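Local coordinates for protein response regulator aspartate phosphatase I (Bacillus subtilis subsp. subtilis, PDB 4I1A) that dephosphorylates the sporulation phosphotransferase Spo0F and switches on ICEBs1 gene expression, excision and transfer by inactivating the repressor ImmR, at residues N164-A169 with F188-N193. Sequence-based numbering, arbitrary orientation.
Sequences NYANRA and FIVAGN
A166 meets I189 and V190 in a small, buried, apolar contact between two successive antiparallel helices, 159-173 and 180-196. The methyl of A166 points toward the second helix and touches a branch from each neighbour there: A166 CB lies 3.8 Å from V190 CG2 and 3.9 Å from I189 CG2. V190 presents that methyl because CG2 sits beside its backbone N, while CG1 takes the position anti to N (chi1 170°). I189 turns its CG2 methyl and CB to A166, while the longer arm through CG1 and CD1 leads away.

Segment 164-169 lies in predicted repeat TPR 2 and segment 188-193 in predicted repeat TPR 3, so the contact falls between successive helices of the tetratricopeptide array, across the predicted boundary of the two repeats. The axes of the two short segments approach to 9.0 Å, and their N-to-C directions make an angle of 152°, close to antiparallel. A166 CA and V190 CA are the nearest such pair, 6.2 Å apart. N167 closes the edge of the patch, its side chain crossing that of V190 at about a right angle, with N167 OD1 3.5 Å from V190 CG2, a van der Waals touch. Further along, the amide of N193 reaches back to helix 159-173, where its ND2 hydrogen-bonds S162 OG, and V190 also touches Q206 of helix 200-215.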
ATOM      1  N   ASN A 164      11.562  -5.356  12.261  1.00 86.50           N
ATOM      2  CA  ASN A 164      12.039  -5.857  13.545  1.00 76.10           C
ATOM      3  C   ASN A 164      11.039  -5.527  14.650  1.00 72.03           C
ATOM      4  O   ASN A 164      10.616  -6.405  15.406  1.00 76.12           O
ATOM      5  CB  ASN A 164      13.408  -5.275  13.882  1.00 80.98           C
ATOM      6  CG  ASN A 164      14.034  -5.918  15.122  1.00 95.49           C
ATOM      7  OD1 ASN A 164      13.672  -5.595  16.258  1.00 93.05           O
ATOM      8  ND2 ASN A 164      14.984  -6.826  14.905  1.00101.16           N
ATOM      9  N   TYR A 165      10.645  -4.262  14.730  1.00 71.35           N
ATOM     10  CA  TYR A 165       9.726  -3.832  15.776  1.00 73.32           C
ATOM     11  C   TYR A 165       8.325  -4.399  15.577  1.00 72.09           C
ATOM     12  O   TYR A 165       7.594  -4.606  16.544  1.00 74.61           O
ATOM     13  CB  TYR A 165       9.710  -2.305  15.910  1.00 67.18           C
ATOM     14  CG  TYR A 165      10.902  -1.785  16.693  1.00 76.67           C
ATOM     15  CD1 TYR A 165      10.884  -1.748  18.084  1.00 75.19           C
ATOM     16  CD2 TYR A 165      12.053  -1.352  16.043  1.00 81.27           C
ATOM     17  CE1 TYR A 165      11.979  -1.277  18.807  1.00 71.73           C
ATOM     18  CE2 TYR A 165      13.152  -0.889  16.757  1.00 83.48           C
ATOM     19  CZ  TYR A 165      13.108  -0.855  18.137  1.00 74.59           C
ATOM     20  OH  TYR A 165      14.197  -0.388  18.841  1.00 78.57           O
ATOM     21  N   ALA A 166       7.964  -4.665  14.327  1.00 65.70           N
ATOM     22  CA  ALA A 166       6.657  -5.232  14.009  1.00 69.86           C
ATOM     23  C   ALA A 166       6.582  -6.669  14.499  1.00 73.68           C
ATOM     24  O   ALA A 166       5.632  -7.057  15.188  1.00 75.48           O
ATOM     25  CB  ALA A 166       6.399  -5.171  12.513  1.00 67.98           C
ATOM     26  N   ASN A 167       7.593  -7.457  14.149  1.00 69.60           N
ATOM     27  CA  ASN A 167       7.646  -8.849  14.593  1.00 79.88           C
ATOM     28  C   ASN A 167       7.606  -9.020  16.110  1.00 80.54           C
ATOM     29  O   ASN A 167       6.935  -9.928  16.616  1.00 83.26           O
ATOM     30  CB  ASN A 167       8.856  -9.575  13.991  1.00 82.78           C
ATOM     31  CG  ASN A 167       8.624  -9.984  12.546  1.00 81.81           C
ATOM     32  OD1 ASN A 167       7.561 -10.509  12.201  1.00 86.95           O
ATOM     33  ND2 ASN A 167       9.610  -9.738  11.695  1.00 75.55           N
ATOM     34  N   ARG A 168       8.318  -8.153  16.830  1.00 83.56           N
ATOM     35  CA  ARG A 168       8.348  -8.225  18.295  1.00 77.58           C
ATOM     36  C   ARG A 168       6.956  -7.995  18.867  1.00 75.75           C
ATOM     37  O   ARG A 168       6.548  -8.673  19.804  1.00 81.16           O
ATOM     38  CB  ARG A 168       9.331  -7.211  18.892  1.00 75.43           C
ATOM     39  CG  ARG A 168      10.804  -7.527  18.670  1.00 81.04           C
ATOM     40  CD  ARG A 168      11.674  -6.658  19.566  1.00 96.33           C
ATOM     41  NE  ARG A 168      11.264  -6.750  20.970  1.00110.06           N
ATOM     42  CZ  ARG A 168      11.831  -7.545  21.877  1.00119.31           C
ATOM     43  NH1 ARG A 168      12.854  -8.324  21.543  1.00123.45           N
ATOM     44  NH2 ARG A 168      11.381  -7.557  23.128  1.00118.95           N
ATOM     45  N   ALA A 169       6.234  -7.031  18.301  1.00 72.46           N
ATOM     46  CA  ALA A 169       4.844  -6.784  18.682  1.00 78.57           C
ATOM     47  C   ALA A 169       3.952  -7.949  18.268  1.00 84.46           C
ATOM     48  O   ALA A 169       3.095  -8.387  19.035  1.00 94.25           O
ATOM     49  CB  ALA A 169       4.338  -5.495  18.059  1.00 76.62           C
ATOM     50  N   PHE A 188       0.158  -6.648   8.744  1.00 65.49           N
ATOM     51  CA  PHE A 188       0.130  -5.723   7.605  1.00 61.70           C
ATOM     52  C   PHE A 188       1.446  -4.978   7.514  1.00 54.31           C
ATOM     53  O   PHE A 188       1.956  -4.751   6.424  1.00 55.75           O
ATOM     54  CB  PHE A 188      -1.023  -4.695   7.687  1.00 58.04           C
ATOM     55  CG  PHE A 188      -2.381  -5.240   7.301  1.00 54.77           C
ATOM     56  CD1 PHE A 188      -2.575  -6.594   7.062  1.00 52.10           C
ATOM     57  CD2 PHE A 188      -3.474  -4.391   7.196  1.00 68.49           C
ATOM     58  CE1 PHE A 188      -3.841  -7.102   6.721  1.00 57.82           C
ATOM     59  CE2 PHE A 188      -4.745  -4.884   6.855  1.00 72.31           C
ATOM     60  CZ  PHE A 188      -4.928  -6.246   6.616  1.00 65.08           C
ATOM     61  N   ILE A 189       1.985  -4.571   8.659  1.00 62.69           N
ATOM     62  CA  ILE A 189       3.258  -3.852   8.664  1.00 59.14           C
ATOM     63  C   ILE A 189       4.363  -4.760   8.121  1.00 50.61           C
ATOM     64  O   ILE A 189       5.150  -4.345   7.268  1.00 51.18           O
ATOM     65  CB  ILE A 189       3.643  -3.347  10.074  1.00 67.56           C
ATOM     66  CG1 ILE A 189       2.519  -2.502  10.672  1.00 71.93           C
ATOM     67  CG2 ILE A 189       4.931  -2.535  10.026  1.00 60.43           C
ATOM     68  CD1 ILE A 189       2.307  -1.197   9.959  1.00 72.93           C
ATOM     69  N   VAL A 190       4.416  -5.994   8.623  1.00 54.77           N
ATOM     70  CA  VAL A 190       5.413  -6.952   8.171  1.00 62.07           C
ATOM     71  C   VAL A 190       5.330  -7.095   6.659  1.00 59.80           C
ATOM     72  O   VAL A 190       6.322  -6.909   5.948  1.00 59.11           O
ATOM     73  CB  VAL A 190       5.242  -8.334   8.849  1.00 66.19           C
ATOM     74  CG1 VAL A 190       6.129  -9.371   8.169  1.00 60.73           C
ATOM     75  CG2 VAL A 190       5.576  -8.243  10.345  1.00 50.66           C
ATOM     76  N   ALA A 191       4.124  -7.387   6.182  1.00 53.13           N
ATOM     77  CA  ALA A 191       3.854  -7.576   4.755  1.00 51.06           C
ATOM     78  C   ALA A 191       4.090  -6.321   3.907  1.00 54.41           C
ATOM     79  O   ALA A 191       4.575  -6.424   2.783  1.00 58.44           O
ATOM     80  CB  ALA A 191       2.456  -8.068   4.562  1.00 50.88           C
ATOM     81  N   GLY A 192       3.737  -5.146   4.434  1.00 52.24           N
ATOM     82  CA  GLY A 192       4.041  -3.881   3.773  1.00 45.42           C
ATOM     83  C   GLY A 192       5.547  -3.693   3.607  1.00 52.37           C
ATOM     84  O   GLY A 192       6.024  -3.255   2.559  1.00 52.33           O
ATOM     85  N   ASN A 193       6.303  -4.022   4.650  1.00 55.59           N
ATOM     86  CA  ASN A 193       7.757  -3.961   4.579  1.00 54.45           C
ATOM     87  C   ASN A 193       8.313  -4.942   3.549  1.00 57.88           C
ATOM     88  O   ASN A 193       9.212  -4.606   2.781  1.00 58.06           O
ATOM     89  CB  ASN A 193       8.360  -4.242   5.946  1.00 54.71           C
ATOM     90  CG  ASN A 193       8.308  -3.037   6.865  1.00 55.91           C
ATOM     91  OD1 ASN A 193       8.850  -1.983   6.545  1.00 57.67           O
ATOM     92  ND2 ASN A 193       7.661  -3.191   8.022  1.00 56.60           N
TER